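Local coordinates for protein cellulosomal scaffoldin (Acetivibrio cellulolyticus, PDB 4WI0) that forms the C-terminal X module and calcium-binding dockerin of a cellulosomal scaffoldin, which pair with a type II cohesin; the whole protein is probably also a cellulase, at residues Ala24-Glu29 with Ala62-Arg67; Thr56-Lys61 with Thr66-Asn71. The protein carries 1 engineered substitution. All blocks are in the same frame, centred on the assembly; numbering follows the deposited sequence.

Contact 1. Residues Ala24-Glu29 with Ala62-Arg67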
# COMPACT_ATOMS: atom_id res chain seq x y z
N ALA B 24 -17.56 6.07 -7.63
CA ALA B 24 -18.09 6.60 -8.87
C ALA B 24 -17.22 6.19 -10.05
O ALA B 24 -16.04 5.87 -9.88
CB ALA B 24 -18.16 8.12 -8.80
N GLY B 25 -17.82 6.19 -11.23
CA GLY B 25 -17.07 6.06 -12.48
C GLY B 25 -16.90 4.67 -13.03
O GLY B 25 -16.22 4.51 -14.04
N PHE B 26 -17.49 3.65 -12.40
CA PHE B 26 -17.49 2.31 -12.98
C PHE B 26 -18.55 2.24 -14.08
O PHE B 26 -19.70 2.63 -13.87
CB PHE B 26 -17.78 1.25 -11.92
CG PHE B 26 -16.69 1.08 -10.89
CD1 PHE B 26 -15.61 0.25 -11.13
CD2 PHE B 26 -16.77 1.75 -9.67
CE1 PHE B 26 -14.61 0.10 -10.18
CE2 PHE B 26 -15.77 1.60 -8.72
CZ PHE B 26 -14.69 0.78 -8.97
N THR B 27 -18.15 1.76 -15.26
CA THR B 27 -19.07 1.62 -16.39
C THR B 27 -19.57 0.19 -16.46
O THR B 27 -18.79 -0.76 -16.51
CB THR B 27 -18.38 1.98 -17.72
OG1 THR B 27 -17.83 3.30 -17.63
CG2 THR B 27 -19.35 1.91 -18.87
N VAL B 28 -20.90 0.04 -16.45
CA VAL B 28 -21.54 -1.26 -16.45
C VAL B 28 -22.28 -1.40 -17.77
O VAL B 28 -23.17 -0.61 -18.06
CB VAL B 28 -22.54 -1.40 -15.28
CG1 VAL B 28 -23.16 -2.78 -15.26
CG2 VAL B 28 -21.84 -1.12 -13.96
N GLU B 29 -21.90 -2.40 -18.55
CA GLU B 29 -22.44 -2.63 -19.89
C GLU B 29 -23.20 -3.94 -19.89
O GLU B 29 -22.73 -4.92 -19.31
CB GLU B 29 -21.30 -2.72 -20.93
CG GLU B 29 -21.71 -3.46 -22.20
CD GLU B 29 -20.67 -3.47 -23.30
OE1 GLU B 29 -19.45 -3.40 -23.03
OE2 GLU B 29 -21.11 -3.58 -24.47
N ALA B 62 -10.84 2.60 -15.53
CA ALA B 62 -9.42 2.83 -15.72
C ALA B 62 -8.67 2.36 -14.48
O ALA B 62 -9.07 2.66 -13.35
CB ALA B 62 -9.13 4.29 -15.99
N ASN B 63 -7.59 1.60 -14.70
CA ASN B 63 -6.75 1.04 -13.64
C ASN B 63 -7.39 -0.03 -12.73
O ASN B 63 -6.84 -0.33 -11.67
CB ASN B 63 -6.11 2.16 -12.80
CG ASN B 63 -5.13 3.00 -13.60
OD1 ASN B 63 -4.60 2.56 -14.62
ND2 ASN B 63 -4.88 4.22 -13.14
N TYR B 64 -8.52 -0.60 -13.16
CA TYR B 64 -9.17 -1.74 -12.50
C TYR B 64 -9.22 -2.93 -13.44
O TYR B 64 -9.36 -2.76 -14.66
CB TYR B 64 -10.60 -1.41 -12.09
CG TYR B 64 -10.70 -0.55 -10.87
CD1 TYR B 64 -10.50 0.81 -10.95
CD2 TYR B 64 -10.97 -1.11 -9.62
CE1 TYR B 64 -10.56 1.61 -9.81
CE2 TYR B 64 -11.04 -0.32 -8.48
CZ TYR B 64 -10.83 1.05 -8.58
OH TYR B 64 -10.91 1.85 -7.45
N LEU B 65 -9.16 -4.13 -12.87
CA LEU B 65 -9.26 -5.36 -13.65
C LEU B 65 -10.72 -5.56 -14.11
O LEU B 65 -11.65 -5.64 -13.30
CB LEU B 65 -8.80 -6.54 -12.80
CG LEU B 65 -8.68 -7.88 -13.50
CD1 LEU B 65 -7.51 -7.87 -14.48
CD2 LEU B 65 -8.51 -8.97 -12.46
N THR B 66 -10.90 -5.62 -15.42
CA THR B 66 -12.22 -5.77 -16.01
C THR B 66 -12.91 -7.04 -15.49
O THR B 66 -12.28 -8.09 -15.35
CB THR B 66 -12.11 -5.74 -17.56
OG1 THR B 66 -11.74 -4.41 -17.96
CG2 THR B 66 -13.45 -6.12 -18.23
N ARG B 67 -14.19 -6.92 -15.18
CA ARG B 67 -14.99 -8.03 -14.68
C ARG B 67 -16.11 -8.38 -15.65
O ARG B 67 -16.73 -7.50 -16.24
CB ARG B 67 -15.58 -7.68 -13.30
CG ARG B 67 -16.38 -8.81 -12.66
CD ARG B 67 -16.60 -8.59 -11.18
NE ARG B 67 -17.16 -9.77 -10.52
CZ ARG B 67 -17.17 -9.99 -9.21
NH1 ARG B 67 -16.64 -9.12 -8.35
NH2 ARG B 67 -17.71 -11.11 -8.74
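F26 and Y64 meet as a T-shaped (edge-to-face) aromatic pair: the rim of the phenyl ring, at CE1 and CZ, is directed at one face of the tyrosine ring. The ring planes stand 72° apart and their centroids lie 5.0 Å from each other. F26 CE1 sits over the centre of the Y64 ring, 3.8 Å above its plane, while F26 CZ comes within 3.8 Å of Y64 CE2. This geometry brings the weakly positive C-H edge of one ring to the electron-rich face of the other; phenylalanine suits this buried place by offering an apolar C-H edge, tyrosine by offering a broad pi face to receive it. In F26, CG lies anti to the carbonyl carbon (chi1 -68°), which carries the ring out across the gap to Y64, although the nearest CA atoms of the two segments, those of F26 and A62, are 8.5 Å apart. The backbone that carries the ring is anchored in turn, F26 N being hydrogen-bonded to T39.

M89 packs against both rings, I8 against F26, and P10, F12 and A91 against Y64. K61 makes a cation-pi contact with F26, whereas Q100 grips the loop through N63 N and Y64 O. The pair is thus a buried piece of the X module, a transthyretin-like beta domain, where the loop between strands 53-60 and 67-74 faces the EF-hand-like dockerin.

Contact 2. Residues Thr56-Lys61 with Thr66-Asn71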
# COMPACT_ATOMS: atom_id res chain seq x y z
N THR B 56 -24.32 -11.41 -20.48
CA THR B 56 -23.10 -11.17 -19.74
C THR B 56 -23.08 -9.69 -19.40
O THR B 56 -23.34 -8.86 -20.27
CB THR B 56 -21.87 -11.54 -20.58
OG1 THR B 56 -21.95 -12.93 -20.92
CG2 THR B 56 -20.59 -11.29 -19.80
N VAL B 57 -22.80 -9.35 -18.15
CA VAL B 57 -22.63 -7.96 -17.74
C VAL B 57 -21.14 -7.68 -17.53
O VAL B 57 -20.47 -8.44 -16.84
CB VAL B 57 -23.43 -7.65 -16.46
CG1 VAL B 57 -23.20 -6.22 -16.00
CG2 VAL B 57 -24.92 -7.88 -16.72
N LYS B 58 -20.63 -6.61 -18.15
CA LYS B 58 -19.21 -6.28 -18.11
C LYS B 58 -18.98 -4.97 -17.37
O LYS B 58 -19.67 -3.97 -17.63
CB LYS B 58 -18.61 -6.20 -19.51
CG LYS B 58 -17.10 -5.94 -19.50
CD LYS B 58 -16.40 -6.45 -20.75
CE LYS B 58 -16.70 -5.58 -21.96
NZ LYS B 58 -15.93 -6.00 -23.15
N ILE B 59 -18.02 -4.97 -16.45
CA ILE B 59 -17.73 -3.81 -15.62
C ILE B 59 -16.29 -3.38 -15.84
O ILE B 59 -15.37 -4.19 -15.71
CB ILE B 59 -17.99 -4.08 -14.13
CG1 ILE B 59 -19.40 -4.64 -13.91
CG2 ILE B 59 -17.82 -2.79 -13.32
CD1 ILE B 59 -19.46 -6.14 -13.80
N THR B 60 -16.10 -2.10 -16.16
CA THR B 60 -14.78 -1.57 -16.48
C THR B 60 -14.53 -0.24 -15.76
O THR B 60 -15.47 0.50 -15.45
CB THR B 60 -14.60 -1.37 -18.00
OG1 THR B 60 -15.53 -0.39 -18.48
CG2 THR B 60 -14.85 -2.67 -18.77
N LYS B 61 -13.27 0.03 -15.48
CA LYS B 61 -12.83 1.35 -14.99
C LYS B 61 -11.33 1.43 -15.15
O LYS B 61 -10.64 0.44 -14.95
CB LYS B 61 -13.19 1.56 -13.51
CG LYS B 61 -13.05 3.01 -13.05
CD LYS B 61 -13.44 3.20 -11.59
CE LYS B 61 -13.09 4.60 -11.11
NZ LYS B 61 -13.40 4.79 -9.67
N THR B 66 -10.90 -5.62 -15.42
CA THR B 66 -12.22 -5.77 -16.01
C THR B 66 -12.91 -7.04 -15.49
O THR B 66 -12.28 -8.09 -15.35
CB THR B 66 -12.11 -5.74 -17.56
OG1 THR B 66 -11.74 -4.41 -17.96
CG2 THR B 66 -13.45 -6.12 -18.23
N ARG B 67 -14.19 -6.92 -15.18
CA ARG B 67 -14.99 -8.03 -14.68
C ARG B 67 -16.11 -8.38 -15.65
O ARG B 67 -16.73 -7.50 -16.24
CB ARG B 67 -15.58 -7.68 -13.30
CG ARG B 67 -16.38 -8.81 -12.66
CD ARG B 67 -16.60 -8.59 -11.18
NE ARG B 67 -17.16 -9.77 -10.52
CZ ARG B 67 -17.17 -9.99 -9.21
NH1 ARG B 67 -16.64 -9.12 -8.35
NH2 ARG B 67 -17.71 -11.11 -8.74
N GLU B 68 -16.36 -9.68 -15.80
CA GLU B 68 -17.52 -10.15 -16.56
C GLU B 68 -18.37 -11.05 -15.67
O GLU B 68 -17.84 -11.94 -15.00
CB GLU B 68 -17.07 -10.88 -17.83
CG GLU B 68 -16.46 -9.95 -18.86
CD GLU B 68 -16.06 -10.66 -20.15
OE1 GLU B 68 -16.81 -10.57 -21.14
OE2 GLU B 68 -14.99 -11.30 -20.19
N ILE B 69 -19.67 -10.79 -15.66
CA ILE B 69 -20.60 -11.60 -14.91
C ILE B 69 -21.47 -12.33 -15.91
O ILE B 69 -22.24 -11.71 -16.64
CB ILE B 69 -21.48 -10.75 -13.97
CG1 ILE B 69 -20.59 -9.92 -13.04
CG2 ILE B 69 -22.44 -11.64 -13.19
CD1 ILE B 69 -21.35 -8.94 -12.16
N ALA B 70 -21.34 -13.65 -15.95
CA ALA B 70 -22.06 -14.49 -16.90
C ALA B 70 -23.47 -14.84 -16.43
O ALA B 70 -23.78 -14.75 -15.23
CB ALA B 70 -21.27 -15.77 -17.15
N ASN B 71 -24.32 -15.25 -17.37
CA ASN B 71 -25.63 -15.82 -17.06
C ASN B 71 -26.49 -14.91 -16.18
O ASN B 71 -27.08 -15.37 -15.20
CB ASN B 71 -25.46 -17.20 -16.40
CG ASN B 71 -24.63 -18.15 -17.25
OD1 ASN B 71 -24.91 -18.33 -18.42
ND2 ASN B 71 -23.60 -18.75 -16.66
O HOH W 1 -23.80 -14.94 -20.06
O HOH W 2 -11.58 -2.19 -16.10
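V57 O is approached by two groups of the neighbouring strand, accepting the N-H of I69 at 2.7 Å (V57 O to I69 N) and a CA-H...O contact from E68 CA at 3.4 Å. It belongs to the antiparallel beta hairpin of strands 53-60 and 67-74, whose short segments run at 169° to each other. V57 with I69 and I59 with R67 are hydrogen-bonded pairs, each joined by two reciprocal N-H...O bonds; K58 with E68 between them is a non-hydrogen-bonded pair. R67 O repeats the double grip, bonded to I59 N at 2.8 Å and met by the CA-H of K58.

The face bearing V57, I59, R67 and I69 turns toward strand 78-89. Beta-branched V57, I59 and I69 suit both the extended backbone and this apolar layer. I59 and I69 cross obliquely, their CD1 atoms 3.8 Å apart; the chi2 of I59, 97°, departs from a staggered value as CD1 reaches over. R67 lends its aliphatic stem to this layer, while NH1 is hydrogen-bonded to L88 O.

On the other face K58 and E68 lie alongside each other, K58 CD 4.0 Å from E68 CG; their long chains pack through methylenes and keep polar ends for the less buried side. K58 NZ remains 5.1 Å from E68 OE1: the charged atoms are not in contact, though the opposite charges may attract weakly. Threonine hydroxyls hold waters at both ends of the ladder: one joins K61 N to T66 OG1, and the other takes the N-H of N71 at 2.8 Å (water to N71 N) while bonding T56 OG1.

The segments of contacts 1 and 2 overlap at T66 and R67, and the contact centres lie about 9 Å apart. Strand 53-60 lies between strands 27-31 and 67-74 in one antiparallel sheet, which makes the two contacts neighbours: E29 N probably bonds K58 O at 2.9 Å, and V28 CG1 packs on V57 CG1 at 3.5 Å. At the loop end, K61 reaches back to A24, its NZ 2.9 Å from A24 O in a probable hydrogen bond. The calcium sites belong to the dockerin: the side chains of Y64 of contact 1 and T66 of contact 2 are each about 10 Å from a bound calcium ion, and each about 6 Å from the side chain of the calcium ligand D93.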